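Local structure of glucose import ATP-binding protein GlcV (Sulfolobus solfataricus, 1OXX) at residues A[2-7]-A[62-67]; A[9-14]-A[56-61]; A[19-24]-A[45-50]; A[34-39]-A[195-200]. The protein hydrolyses ATP to energise glucose uptake, acting as the ATP-binding subunit of the GlcSTUV ABC transporter. The protein carries 1 engineered substitution. All coordinates share one frame; numbering follows the deposited sequence.

Contact 1 of 4, residues A[2-7]-A[62-67]; sequences VRIIVK and LYFDDR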
loop_
_atom_site.group_PDB
_atom_site.type_symbol
_atom_site.label_atom_id
_atom_site.label_comp_id
_atom_site.label_asym_id
_atom_site.label_seq_id
_atom_site.Cartn_x
_atom_site.Cartn_y
_atom_site.Cartn_z
ATOM N N VAL A 2 -9.146 -18.567 5.475
ATOM C CA VAL A 2 -8.189 -19.460 4.838
ATOM C C VAL A 2 -6.753 -19.025 5.078
ATOM O O VAL A 2 -6.450 -17.845 5.080
ATOM C CB VAL A 2 -8.453 -19.502 3.333
ATOM C CG1 VAL A 2 -8.313 -18.097 2.733
ATOM C CG2 VAL A 2 -7.564 -20.506 2.628
ATOM N N ARG A 3 -5.874 -19.992 5.300
ATOM C CA ARG A 3 -4.453 -19.736 5.449
ATOM C C ARG A 3 -3.803 -19.804 4.078
ATOM O O ARG A 3 -4.088 -20.711 3.311
ATOM C CB ARG A 3 -3.811 -20.844 6.278
ATOM C CG ARG A 3 -3.946 -20.778 7.764
ATOM C CD ARG A 3 -2.915 -21.682 8.468
ATOM N NE ARG A 3 -1.698 -20.966 8.857
ATOM C CZ ARG A 3 -0.452 -21.332 8.555
ATOM N NH1 ARG A 3 -0.215 -22.413 7.820
ATOM N NH2 ARG A 3 0.571 -20.606 8.986
ATOM N N ILE A 4 -2.897 -18.884 3.770
ATOM C CA ILE A 4 -2.210 -18.910 2.494
ATOM C C ILE A 4 -0.722 -19.108 2.717
ATOM O O ILE A 4 -0.071 -18.285 3.394
ATOM C CB ILE A 4 -2.438 -17.617 1.717
ATOM C CG1 ILE A 4 -3.936 -17.286 1.625
ATOM C CG2 ILE A 4 -1.820 -17.722 0.321
ATOM C CD1 ILE A 4 -4.771 -18.321 0.918
ATOM N N ILE A 5 -0.171 -20.173 2.152
ATOM C CA ILE A 5 1.259 -20.441 2.226
ATOM C C ILE A 5 1.840 -20.210 0.850
ATOM O O ILE A 5 1.488 -20.907 -0.097
ATOM C CB ILE A 5 1.604 -21.886 2.666
ATOM C CG1 ILE A 5 1.178 -22.130 4.108
ATOM C CG2 ILE A 5 3.099 -22.131 2.509
ATOM C CD1 ILE A 5 1.547 -23.519 4.606
ATOM N N VAL A 6 2.721 -19.215 0.761
ATOM C CA VAL A 6 3.456 -18.868 -0.439
ATOM C C VAL A 6 4.859 -19.425 -0.211
ATOM O O VAL A 6 5.562 -18.918 0.650
ATOM C CB VAL A 6 3.493 -17.347 -0.623
ATOM C CG1 VAL A 6 4.250 -16.962 -1.889
ATOM C CG2 VAL A 6 2.087 -16.785 -0.670
ATOM N N LYS A 7 5.235 -20.468 -0.941
ATOM C CA LYS A 7 6.506 -21.172 -0.726
ATOM C C LYS A 7 7.466 -21.060 -1.909
ATOM O O LYS A 7 7.210 -21.603 -2.991
ATOM C CB LYS A 7 6.227 -22.646 -0.434
ATOM C CG LYS A 7 7.453 -23.410 0.029
ATOM C CD LYS A 7 7.828 -23.016 1.434
ATOM C CE LYS A 7 9.177 -23.615 1.842
ATOM N NZ LYS A 7 9.475 -23.382 3.289
ATOM N N LEU A 62 2.057 -22.870 -3.995
ATOM C CA LEU A 62 1.065 -22.053 -3.311
ATOM C C LEU A 62 0.001 -22.959 -2.721
ATOM O O LEU A 62 -0.535 -23.800 -3.430
ATOM C CB LEU A 62 0.437 -21.089 -4.310
ATOM C CG LEU A 62 -0.661 -20.156 -3.786
ATOM C CD1 LEU A 62 -0.096 -19.200 -2.763
ATOM C CD2 LEU A 62 -1.318 -19.391 -4.924
ATOM N N TYR A 63 -0.275 -22.799 -1.429
ATOM C CA TYR A 63 -1.262 -23.609 -0.723
ATOM C C TYR A 63 -2.354 -22.734 -0.125
ATOM O O TYR A 63 -2.067 -21.664 0.403
ATOM C CB TYR A 63 -0.606 -24.382 0.432
ATOM C CG TYR A 63 0.476 -25.330 0.006
ATOM C CD1 TYR A 63 1.762 -24.877 -0.232
ATOM C CD2 TYR A 63 0.217 -26.683 -0.163
ATOM C CE1 TYR A 63 2.754 -25.739 -0.617
ATOM C CE2 TYR A 63 1.214 -27.550 -0.552
ATOM C CZ TYR A 63 2.475 -27.062 -0.781
ATOM O OH TYR A 63 3.499 -27.906 -1.170
ATOM N N PHE A 64 -3.589 -23.221 -0.173
ATOM C CA PHE A 64 -4.721 -22.607 0.522
ATOM C C PHE A 64 -5.073 -23.644 1.568
ATOM O O PHE A 64 -5.458 -24.757 1.223
ATOM C CB PHE A 64 -5.905 -22.366 -0.430
ATOM C CG PHE A 64 -5.811 -21.095 -1.241
ATOM C CD1 PHE A 64 -4.609 -20.611 -1.720
ATOM C CD2 PHE A 64 -6.966 -20.389 -1.546
ATOM C CE1 PHE A 64 -4.572 -19.433 -2.496
ATOM C CE2 PHE A 64 -6.911 -19.213 -2.287
ATOM C CZ PHE A 64 -5.712 -18.750 -2.769
ATOM N N ASP A 65 -4.898 -23.294 2.839
ATOM C CA ASP A 65 -4.955 -24.283 3.919
ATOM C C ASP A 65 -3.886 -25.343 3.562
ATOM O O ASP A 65 -2.743 -24.947 3.326
ATOM C CB ASP A 65 -6.371 -24.786 4.123
ATOM C CG ASP A 65 -7.269 -23.726 4.752
ATOM O OD1 ASP A 65 -6.752 -22.775 5.401
ATOM O OD2 ASP A 65 -8.512 -23.767 4.651
ATOM N N ASP A 66 -4.171 -26.637 3.506
ATOM C CA ASP A 66 -3.078 -27.512 3.077
ATOM C C ASP A 66 -3.258 -27.965 1.656
ATOM O O ASP A 66 -2.625 -28.942 1.250
ATOM C CB ASP A 66 -2.888 -28.780 3.893
ATOM C CG ASP A 66 -4.108 -29.165 4.696
ATOM O OD1 ASP A 66 -4.024 -30.133 5.479
ATOM O OD2 ASP A 66 -5.227 -28.637 4.520
ATOM N N ARG A 67 -4.089 -27.275 0.893
ATOM C CA ARG A 67 -4.358 -27.730 -0.455
ATOM C C ARG A 67 -3.424 -27.023 -1.430
ATOM O O ARG A 67 -3.341 -25.801 -1.449
ATOM C CB ARG A 67 -5.838 -27.560 -0.843
ATOM C CG ARG A 67 -6.701 -27.508 0.422
ATOM C CD ARG A 67 -8.165 -27.097 0.173
ATOM N NE ARG A 67 -8.322 -25.664 0.391
ATOM C CZ ARG A 67 -8.881 -25.127 1.462
ATOM N NH1 ARG A 67 -9.384 -25.899 2.416
ATOM N NH2 ARG A 67 -8.954 -23.810 1.574
HETATM O O HOH W 1 -1.541 -23.997 6.241
#
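Ile-4 and Phe-64 lie side by side on neighbouring antiparallel strands. In one of two modelled conformers of Ile-4, a chi2 of -61° brings CD1 over the centre of the Phe-64 ring, 3.5 Å from its centroid, a CH-pi contact on one face. On the same side of the sheet, Leu-62 CD1 touches Ile-4 CG2 at 3.8 Å and Val-6 CG2 at 3.9 Å. The other side carries Ile-5 and Tyr-63, which cross obliquely with their CB atoms 4.0 Å apart; the Tyr-63 ring turns an edge to Ile-5 O. Beneath them, Ile-5 and Tyr-63 exchange two backbone hydrogen bonds. Past the strand end Asp-65 grips Arg-3 twice: Asp-65 N donates to Arg-3 O at 2.7 Å, and Arg-3 N donates almost straight (176°) to Asp-65 OD1 at 2.9 Å, meeting its syn side 34° out of the carboxylate plane. In one of two modelled conformers, Arg-67 forms a salt bridge with OD2, its hydrogen bonds weak in angle. An alanine at Asp-65 would probably leave Arg-3 N without its side-chain acceptor and, in this conformer, Arg-67 without its mate. The Arg-3 guanidinium bonds to Glu-29 and, through a water, reaches Asp-65 O. The type II' turn from Phe-64 to Arg-67 makes a two-residue beta-hairpin joining strands 61-64 and 67-71, in the antiparallel beta subdomain of an ABC-ATPase.

Contact 2 of 4, residues A[9-14]-A[56-61]; sequences VSKVFK and VPSTGE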
loop_
_atom_site.group_PDB
_atom_site.type_symbol
_atom_site.label_atom_id
_atom_site.label_comp_id
_atom_site.label_asym_id
_atom_site.label_seq_id
_atom_site.Cartn_x
_atom_site.Cartn_y
_atom_site.Cartn_z
ATOM N N VAL A 9 8.020 -18.816 -4.101
ATOM C CA VAL A 9 7.365 -18.484 -5.353
ATOM C C VAL A 9 8.156 -17.508 -6.209
ATOM O O VAL A 9 8.494 -16.405 -5.779
ATOM C CB VAL A 9 5.999 -17.933 -5.104
ATOM C CG1 VAL A 9 5.466 -17.218 -6.331
ATOM C CG2 VAL A 9 5.067 -19.092 -4.648
ATOM N N SER A 10 8.456 -17.942 -7.433
ATOM C CA SER A 10 9.108 -17.093 -8.410
ATOM C C SER A 10 8.250 -17.043 -9.665
ATOM O O SER A 10 7.466 -17.949 -9.936
ATOM C CB SER A 10 10.481 -17.645 -8.750
ATOM O OG SER A 10 11.339 -17.604 -7.628
ATOM N N LYS A 11 8.389 -15.966 -10.424
ATOM C CA LYS A 11 7.646 -15.796 -11.660
ATOM C C LYS A 11 8.553 -15.049 -12.633
ATOM O O LYS A 11 9.066 -13.974 -12.315
ATOM C CB LYS A 11 6.352 -15.004 -11.448
ATOM C CG LYS A 11 5.539 -14.839 -12.714
ATOM C CD LYS A 11 5.097 -16.169 -13.272
ATOM C CE LYS A 11 4.277 -15.997 -14.528
ATOM N NZ LYS A 11 3.848 -17.317 -15.043
ATOM N N VAL A 12 8.774 -15.654 -13.796
ATOM C CA VAL A 12 9.569 -15.040 -14.837
ATOM C C VAL A 12 8.729 -14.822 -16.081
ATOM O O VAL A 12 7.714 -15.497 -16.300
ATOM C CB VAL A 12 10.805 -15.891 -15.202
ATOM C CG1 VAL A 12 11.603 -16.229 -13.966
ATOM C CG2 VAL A 12 10.397 -17.141 -15.950
ATOM N N PHE A 13 9.140 -13.837 -16.865
ATOM C CA PHE A 13 8.558 -13.558 -18.166
ATOM C C PHE A 13 9.707 -13.478 -19.172
ATOM O O PHE A 13 10.880 -13.525 -18.790
ATOM C CB PHE A 13 7.781 -12.243 -18.140
ATOM C CG PHE A 13 6.558 -12.277 -17.266
ATOM C CD1 PHE A 13 6.536 -11.604 -16.058
ATOM C CD2 PHE A 13 5.437 -12.986 -17.650
ATOM C CE1 PHE A 13 5.408 -11.631 -15.247
ATOM C CE2 PHE A 13 4.310 -13.018 -16.842
ATOM C CZ PHE A 13 4.296 -12.338 -15.647
ATOM N N LYS A 14 9.370 -13.346 -20.455
ATOM C CA LYS A 14 10.361 -13.214 -21.514
ATOM C C LYS A 14 11.395 -14.345 -21.442
ATOM O O LYS A 14 12.597 -14.149 -21.595
ATOM C CB LYS A 14 11.024 -11.838 -21.450
ATOM C CG LYS A 14 10.050 -10.685 -21.735
ATOM C CD LYS A 14 10.629 -9.351 -21.310
ATOM C CE LYS A 14 9.758 -8.194 -21.763
ATOM N NZ LYS A 14 9.791 -8.052 -23.237
ATOM N N VAL A 56 0.278 -18.480 -12.556
ATOM C CA VAL A 56 0.909 -19.485 -11.714
ATOM C C VAL A 56 2.374 -19.181 -11.469
ATOM O O VAL A 56 3.004 -18.492 -12.271
ATOM C CB VAL A 56 0.819 -20.884 -12.353
ATOM C CG1 VAL A 56 -0.638 -21.329 -12.455
ATOM C CG2 VAL A 56 1.477 -20.901 -13.711
ATOM N N PRO A 57 2.916 -19.676 -10.364
ATOM C CA PRO A 57 4.353 -19.539 -10.125
ATOM C C PRO A 57 5.115 -20.261 -11.224
ATOM O O PRO A 57 4.678 -21.318 -11.702
ATOM C CB PRO A 57 4.577 -20.261 -8.796
ATOM C CG PRO A 57 3.223 -20.353 -8.160
ATOM C CD PRO A 57 2.241 -20.395 -9.275
ATOM N N SER A 58 6.228 -19.682 -11.657
ATOM C CA SER A 58 7.138 -20.375 -12.586
ATOM C C SER A 58 7.802 -21.516 -11.819
ATOM O O SER A 58 7.893 -22.649 -12.312
ATOM C CB SER A 58 8.176 -19.402 -13.158
ATOM O OG SER A 58 7.557 -18.366 -13.906
ATOM N N THR A 59 8.268 -21.202 -10.617
ATOM C CA THR A 59 8.787 -22.184 -9.690
ATOM C C THR A 59 8.214 -21.870 -8.323
ATOM O O THR A 59 7.803 -20.728 -8.048
ATOM C CB THR A 59 10.312 -22.201 -9.666
ATOM O OG1 THR A 59 10.801 -20.892 -9.390
ATOM C CG2 THR A 59 10.852 -22.536 -11.034
ATOM N N GLY A 60 8.145 -22.889 -7.477
ATOM C CA GLY A 60 7.570 -22.740 -6.152
ATOM C C GLY A 60 6.129 -23.218 -6.066
ATOM O O GLY A 60 5.514 -23.611 -7.060
ATOM N N GLU A 61 5.570 -23.117 -4.868
ATOM C CA GLU A 61 4.260 -23.676 -4.578
ATOM C C GLU A 61 3.361 -22.719 -3.801
ATOM O O GLU A 61 3.843 -21.903 -3.021
ATOM C CB GLU A 61 4.449 -24.958 -3.767
ATOM C CG GLU A 61 5.322 -26.000 -4.469
ATOM C CD GLU A 61 6.817 -25.804 -4.243
ATOM O OE1 GLU A 61 7.223 -25.489 -3.102
ATOM O OE2 GLU A 61 7.592 -25.982 -5.206
HETATM O O HOH W 2 11.215 -20.311 -6.869
#
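Lys-11 and Ser-58 meet through two torsions: the lysine chain bends at chi2 (62°), which sets CD beside Ser-58 OG and Val-56 O, while Ser-58 holds OG anti to its own carbonyl carbon (chi1 -62°). From CD the extended end of the lysine carries NZ to Val-56 O, to which it donates at 3.1 Å in the carbonyl plane. Ser-58 OG accepts a nearly straight bond (169°) from Val-12 N at 3.0 Å, with Lys-11 CD packed against the same oxygen. The serine hydroxyl thus stands in for a backbone acceptor where the pairing has ended. One step back, Ser-58 and Thr-59 both face Ser-10, a classic beta bulge. Ser-10 O takes a bond of 2.7 Å from Ser-58 N and a weak one from Thr-59 N, while Ser-10 N donates to Thr-59 O at 2.9 Å. A water ties Ser-10 OG to Thr-59 OG1, and the same Ser-10 hydroxyl is bonded to Asn-23 N. Gly-60 passes close beside Val-9, where a side chain would run into Val-9 CA. Val-9 CG1 touches Pro-57 CB at 4.0 Å, and its CG2 lies near Glu-61 O. NZ of Lys-11 also makes a salt bridge with Asp-55; a leucine in place of Lys-11 would probably leave that carboxylate and Val-56 O without their charged partner. The loop between helix 41-52 and strand 61-64 is thus fastened to strand 4-13, with Thr-46 and Ile-50 of the helix against Lys-11 and strand 18-28 pairing along the far edge of strand 4-13.

Contact 3 of 4, residues A[19-24]-A[45-50]; sequences VALDNV and TTFMRI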
loop_
_atom_site.group_PDB
_atom_site.type_symbol
_atom_site.label_atom_id
_atom_site.label_comp_id
_atom_site.label_asym_id
_atom_site.label_seq_id
_atom_site.Cartn_x
_atom_site.Cartn_y
_atom_site.Cartn_z
ATOM N N VAL A 19 12.544 -11.282 -14.204
ATOM C CA VAL A 19 12.173 -12.002 -12.995
ATOM C C VAL A 19 11.268 -11.091 -12.181
ATOM O O VAL A 19 11.733 -10.173 -11.503
ATOM C CB VAL A 19 13.398 -12.428 -12.192
ATOM C CG1 VAL A 19 12.966 -13.153 -10.926
ATOM C CG2 VAL A 19 14.302 -13.319 -13.039
ATOM N N ALA A 20 9.971 -11.333 -12.293
ATOM C CA ALA A 20 8.979 -10.474 -11.661
ATOM C C ALA A 20 8.864 -10.725 -10.163
ATOM O O ALA A 20 8.605 -9.802 -9.379
ATOM C CB ALA A 20 7.631 -10.671 -12.331
ATOM N N LEU A 21 9.005 -11.990 -9.779
ATOM C CA LEU A 21 9.015 -12.389 -8.380
ATOM C C LEU A 21 10.145 -13.379 -8.179
ATOM O O LEU A 21 10.300 -14.330 -8.963
ATOM C CB LEU A 21 7.692 -13.037 -7.968
ATOM C CG LEU A 21 6.433 -12.194 -8.083
ATOM C CD1 LEU A 21 5.231 -13.093 -7.879
ATOM C CD2 LEU A 21 6.450 -11.062 -7.083
ATOM N N ASP A 22 10.899 -13.167 -7.108
ATOM C CA ASP A 22 12.087 -13.958 -6.816
ATOM C C ASP A 22 12.029 -14.586 -5.418
ATOM O O ASP A 22 12.256 -13.909 -4.414
ATOM C CB ASP A 22 13.332 -13.078 -6.948
ATOM C CG ASP A 22 14.602 -13.862 -6.863
ATOM O OD1 ASP A 22 15.668 -13.293 -7.188
ATOM O OD2 ASP A 22 14.644 -15.039 -6.476
ATOM N N ASN A 23 11.686 -15.873 -5.362
ATOM C CA ASN A 23 11.660 -16.651 -4.119
ATOM C C ASN A 23 10.915 -15.993 -2.959
ATOM O O ASN A 23 11.468 -15.771 -1.876
ATOM C CB ASN A 23 13.072 -17.016 -3.691
ATOM C CG ASN A 23 13.156 -18.428 -3.180
ATOM O OD1 ASN A 23 13.130 -19.376 -3.964
ATOM N ND2 ASN A 23 13.234 -18.582 -1.862
ATOM N N VAL A 24 9.653 -15.697 -3.207
ATOM C CA VAL A 24 8.813 -15.051 -2.213
ATOM C C VAL A 24 8.247 -16.077 -1.242
ATOM O O VAL A 24 7.675 -17.090 -1.647
ATOM C CB VAL A 24 7.679 -14.272 -2.871
ATOM C CG1 VAL A 24 6.740 -13.706 -1.822
ATOM C CG2 VAL A 24 8.224 -13.167 -3.751
ATOM N N THR A 45 0.853 -6.883 -9.088
ATOM C CA THR A 45 -0.301 -7.468 -9.746
ATOM C C THR A 45 0.010 -8.905 -10.135
ATOM O O THR A 45 -0.877 -9.764 -10.072
ATOM C CB THR A 45 -0.705 -6.620 -10.971
ATOM O OG1 THR A 45 -1.344 -5.424 -10.510
ATOM C CG2 THR A 45 -1.738 -7.332 -11.833
ATOM N N THR A 46 1.255 -9.171 -10.527
ATOM C CA THR A 46 1.645 -10.546 -10.826
ATOM C C THR A 46 1.431 -11.410 -9.584
ATOM O O THR A 46 0.852 -12.491 -9.654
ATOM C CB THR A 46 3.083 -10.602 -11.289
ATOM O OG1 THR A 46 3.180 -9.956 -12.569
ATOM C CG2 THR A 46 3.538 -12.055 -11.541
ATOM N N PHE A 47 1.901 -10.937 -8.441
ATOM C CA PHE A 47 1.683 -11.659 -7.191
ATOM C C PHE A 47 0.195 -11.883 -6.959
ATOM O O PHE A 47 -0.244 -12.985 -6.652
ATOM C CB PHE A 47 2.269 -10.877 -6.011
ATOM C CG PHE A 47 2.112 -11.563 -4.681
ATOM C CD1 PHE A 47 2.931 -12.620 -4.328
ATOM C CD2 PHE A 47 1.152 -11.149 -3.780
ATOM C CE1 PHE A 47 2.788 -13.254 -3.094
ATOM C CE2 PHE A 47 1.015 -11.777 -2.551
ATOM C CZ PHE A 47 1.830 -12.829 -2.213
ATOM N N MET A 48 -0.594 -10.838 -7.141
ATOM C CA MET A 48 -2.008 -10.966 -6.888
ATOM C C MET A 48 -2.671 -11.968 -7.827
ATOM O O MET A 48 -3.571 -12.725 -7.437
ATOM C CB MET A 48 -2.677 -9.600 -7.020
ATOM C CG MET A 48 -4.166 -9.666 -6.679
ATOM S SD MET A 48 -4.817 -8.427 -5.555
ATOM C CE MET A 48 -4.430 -9.182 -4.010
ATOM N N ARG A 49 -2.249 -11.947 -9.088
ATOM C CA ARG A 49 -2.802 -12.857 -10.077
ATOM C C ARG A 49 -2.460 -14.306 -9.725
ATOM O O ARG A 49 -3.252 -15.211 -9.973
ATOM C CB ARG A 49 -2.293 -12.499 -11.477
ATOM C CG ARG A 49 -2.978 -11.284 -12.061
ATOM C CD ARG A 49 -2.410 -10.809 -13.379
ATOM N NE ARG A 49 -2.687 -11.701 -14.497
ATOM C CZ ARG A 49 -3.837 -11.730 -15.152
ATOM N NH1 ARG A 49 -4.816 -10.916 -14.810
ATOM N NH2 ARG A 49 -3.998 -12.566 -16.171
ATOM N N ILE A 50 -1.282 -14.521 -9.143
ATOM C CA ILE A 50 -0.910 -15.860 -8.711
ATOM C C ILE A 50 -1.786 -16.291 -7.535
ATOM O O ILE A 50 -2.249 -17.441 -7.480
ATOM C CB ILE A 50 0.589 -15.925 -8.397
ATOM C CG1 ILE A 50 1.362 -15.929 -9.707
ATOM C CG2 ILE A 50 0.923 -17.159 -7.592
ATOM C CD1 ILE A 50 2.865 -15.828 -9.559
#
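Leu-21 reaches from the antiparallel beta subdomain of the ABC-ATPase fold onto Phe-47 and its neighbours on helix 41-52, the helix whose first turn belongs to the P-loop (Walker A). The contact is wholly apolar, with no hydrogen bond between the two segments. From CB, which points at the helix but stays short of it, the leucine sets CG anti to its own carbonyl carbon (chi1 -61°), and CG too stops short, 4.5 Å from Thr-46 CG2. The branches then divide the work. CD2 comes to 4.3 Å from Phe-47 CB. CD1, placed anti to CA (chi2 170°), does most of the touching: it lies 3.9 Å from Phe-47 CA and 4.2 Å from Thr-46 CG2, and it sits near the plane of the Phe-47 ring, at its edge. CD1 also meets Ile-50 CD1 tip to tip at 4.0 Å. Thr-46 turns its methyl to the strand, and its OG1 is bonded back to Ala-42 O within the helix, leaving an apolar surface for the leucine. Ala-20 adds a looser touch, its CB 4.4 Å from Thr-46 CG2. Two bulges shape this strand: Ala-20 and Leu-21 both face Lys-11 in a classic bulge, and Asn-23 and Val-24 both face Val-9 in a G1 bulge. Ala-20, Leu-21 and Val-24, all members of these bulges, direct CB toward the helix. Phe-47 also packs on Leu-195 of the central sheet, bridging the two sheets. Val-24 approaches the ring slantwise, its CG1 4.2 Å from Phe-47 CE1.

Contact 4 of 4, residues A[34-39]-A[195-200]; sequences FGILGP and LVVSHD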
loop_
_atom_site.group_PDB
_atom_site.type_symbol
_atom_site.label_atom_id
_atom_site.label_comp_id
_atom_site.label_asym_id
_atom_site.label_seq_id
_atom_site.Cartn_x
_atom_site.Cartn_y
_atom_site.Cartn_z
ATOM N N PHE A 34 -3.575 -8.652 5.212
ATOM C CA PHE A 34 -2.215 -8.549 4.733
ATOM C C PHE A 34 -2.120 -7.616 3.547
ATOM O O PHE A 34 -2.946 -7.655 2.647
ATOM C CB PHE A 34 -1.677 -9.924 4.344
ATOM C CG PHE A 34 -0.193 -9.981 4.221
ATOM C CD1 PHE A 34 0.590 -10.269 5.323
ATOM C CD2 PHE A 34 0.434 -9.762 3.019
ATOM C CE1 PHE A 34 1.943 -10.321 5.220
ATOM C CE2 PHE A 34 1.811 -9.803 2.918
ATOM C CZ PHE A 34 2.556 -10.089 4.023
ATOM N N GLY A 35 -1.109 -6.774 3.552
ATOM C CA GLY A 35 -0.880 -5.892 2.430
ATOM C C GLY A 35 0.472 -6.083 1.766
ATOM O O GLY A 35 1.416 -6.582 2.373
ATOM N N ILE A 36 0.550 -5.688 0.498
ATOM C CA ILE A 36 1.808 -5.636 -0.223
ATOM C C ILE A 36 1.992 -4.222 -0.794
ATOM O O ILE A 36 1.077 -3.674 -1.446
ATOM C CB ILE A 36 1.849 -6.680 -1.376
ATOM C CG1 ILE A 36 1.744 -8.125 -0.858
ATOM C CG2 ILE A 36 3.101 -6.522 -2.169
ATOM C CD1 ILE A 36 3.017 -8.657 -0.271
ATOM N N LEU A 37 3.152 -3.632 -0.511
ATOM C CA LEU A 37 3.587 -2.348 -1.041
ATOM C C LEU A 37 4.818 -2.574 -1.914
ATOM O O LEU A 37 5.598 -3.479 -1.629
ATOM C CB LEU A 37 4.023 -1.414 0.089
ATOM C CG LEU A 37 2.880 -0.821 0.920
ATOM C CD1 LEU A 37 3.420 -0.112 2.167
ATOM C CD2 LEU A 37 1.968 0.106 0.124
ATOM N N GLY A 38 5.028 -1.747 -2.951
ATOM C CA GLY A 38 6.218 -1.843 -3.790
ATOM C C GLY A 38 6.226 -0.913 -5.000
ATOM O O GLY A 38 5.176 -0.413 -5.369
ATOM N N PRO A 39 7.397 -0.687 -5.600
ATOM C CA PRO A 39 7.512 0.209 -6.763
ATOM C C PRO A 39 6.873 -0.341 -8.028
ATOM O O PRO A 39 6.583 0.450 -8.921
ATOM C CB PRO A 39 9.031 0.320 -6.991
ATOM C CG PRO A 39 9.666 -0.253 -5.779
ATOM C CD PRO A 39 8.701 -1.245 -5.209
ATOM N N LEU A 195 -6.165 -9.691 1.267
ATOM C CA LEU A 195 -4.877 -9.307 0.728
ATOM C C LEU A 195 -5.124 -8.076 -0.135
ATOM O O LEU A 195 -5.949 -8.108 -1.060
ATOM C CB LEU A 195 -4.253 -10.405 -0.128
ATOM C CG LEU A 195 -2.944 -10.076 -0.861
ATOM C CD1 LEU A 195 -1.815 -9.804 0.100
ATOM C CD2 LEU A 195 -2.558 -11.199 -1.826
ATOM N N VAL A 196 -4.398 -7.009 0.156
ATOM C CA VAL A 196 -4.525 -5.771 -0.610
ATOM C C VAL A 196 -3.157 -5.396 -1.134
ATOM O O VAL A 196 -2.170 -5.437 -0.396
ATOM C CB VAL A 196 -5.120 -4.635 0.231
ATOM C CG1 VAL A 196 -4.281 -4.381 1.458
ATOM C CG2 VAL A 196 -5.243 -3.337 -0.598
ATOM N N VAL A 197 -3.086 -5.072 -2.417
ATOM C CA VAL A 197 -1.852 -4.565 -2.994
ATOM C C VAL A 197 -2.136 -3.170 -3.519
ATOM O O VAL A 197 -3.198 -2.909 -4.094
ATOM C CB VAL A 197 -1.253 -5.469 -4.094
ATOM C CG1 VAL A 197 -1.169 -6.906 -3.618
ATOM C CG2 VAL A 197 -2.052 -5.371 -5.371
ATOM N N SER A 198 -1.186 -2.251 -3.327
ATOM C CA SER A 198 -1.386 -0.873 -3.726
ATOM C C SER A 198 -0.064 -0.129 -3.784
ATOM O O SER A 198 0.917 -0.577 -3.192
ATOM C CB SER A 198 -2.294 -0.148 -2.718
ATOM O OG SER A 198 -2.601 1.176 -3.111
ATOM N N HIS A 199 -0.085 0.961 -4.540
ATOM C CA HIS A 199 1.021 1.906 -4.651
ATOM C C HIS A 199 0.898 2.943 -3.537
ATOM O O HIS A 199 1.886 3.617 -3.180
ATOM C CB HIS A 199 0.945 2.627 -6.003
ATOM C CG HIS A 199 -0.190 3.594 -6.100
ATOM N ND1 HIS A 199 -1.507 3.190 -6.160
ATOM C CD2 HIS A 199 -0.211 4.948 -6.115
ATOM C CE1 HIS A 199 -2.289 4.254 -6.219
ATOM N NE2 HIS A 199 -1.528 5.333 -6.196
ATOM N N ASP A 200 -0.314 3.063 -2.991
ATOM C CA ASP A 200 -0.634 4.063 -1.981
ATOM C C ASP A 200 -0.549 3.531 -0.559
ATOM O O ASP A 200 -1.330 2.672 -0.171
ATOM C CB ASP A 200 -2.047 4.588 -2.205
ATOM C CG ASP A 200 -2.347 5.810 -1.378
ATOM O OD1 ASP A 200 -1.497 6.197 -0.543
ATOM O OD2 ASP A 200 -3.409 6.460 -1.501
HETATM O O HOH W 3 3.157 0.366 -3.186
#
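Val-196 O is held from the neighbouring strand by Ile-36 N, which donates to it at 2.9 Å nearly along the C=O axis, and by a CA-H...O contact from Gly-35 CA at 3.1 Å. The parallel ladder continues on each side: Val-196 N donates to Phe-34 O at 3.0 Å, and Ser-198 N to Ile-36 O at a longer 3.3 Å. On one face of the sheet Phe-34 and Leu-195 lie side by side, with Leu-195 CD1 in line with the ring edge and 3.7 Å from Phe-34 CD2. Ile-36 CD1 also lies in the plane of that ring, at its edge. Next along, Ile-36 CB meets Val-197 CG1 at 3.8 Å. Past the strand end, Ser-198 OG accepts from Asp-200 N at 3.0 Å, an ST turn, and is also bonded to Asp-203. Asp-200 then caps helix 201-207 through OD1 on Ala-202 N. Gly-38 fits the first glycine of the P-loop (Walker A) pattern, and its O is bonded to Lys-44 NZ. His-199, bonded to Glu-166, sits where the switch (H-loop) histidine of ABC-ATPases is expected. These are the central strands of the mixed sheet: strand 161-165 flanks 193-198, strand 210-215 flanks 33-37, helix 41-52 covers Leu-195 with Ile-51, and Leu-37 on the opposite face reaches Ile-241 of helix 235-241.

From the N terminus, strand 4-13 takes part first in contact 1 and then in contact 2, so both close loops onto the region around strand 61-64, the loop of contact 2 lying within that of contact 1. Contact 3 closes a shorter loop still, inside both, and brings strand 18-28 onto helix 41-52. These three contacts tie the antiparallel sheet together and set helix 41-52 against it. Contact 4 departs from inside these loops at strand 33-37 and returns only at strand 193-198, so it crosses all three. Helix 41-52, which also packs on strand 193-198, joins the two systems, coupling the antiparallel sheet to the nucleotide-binding core.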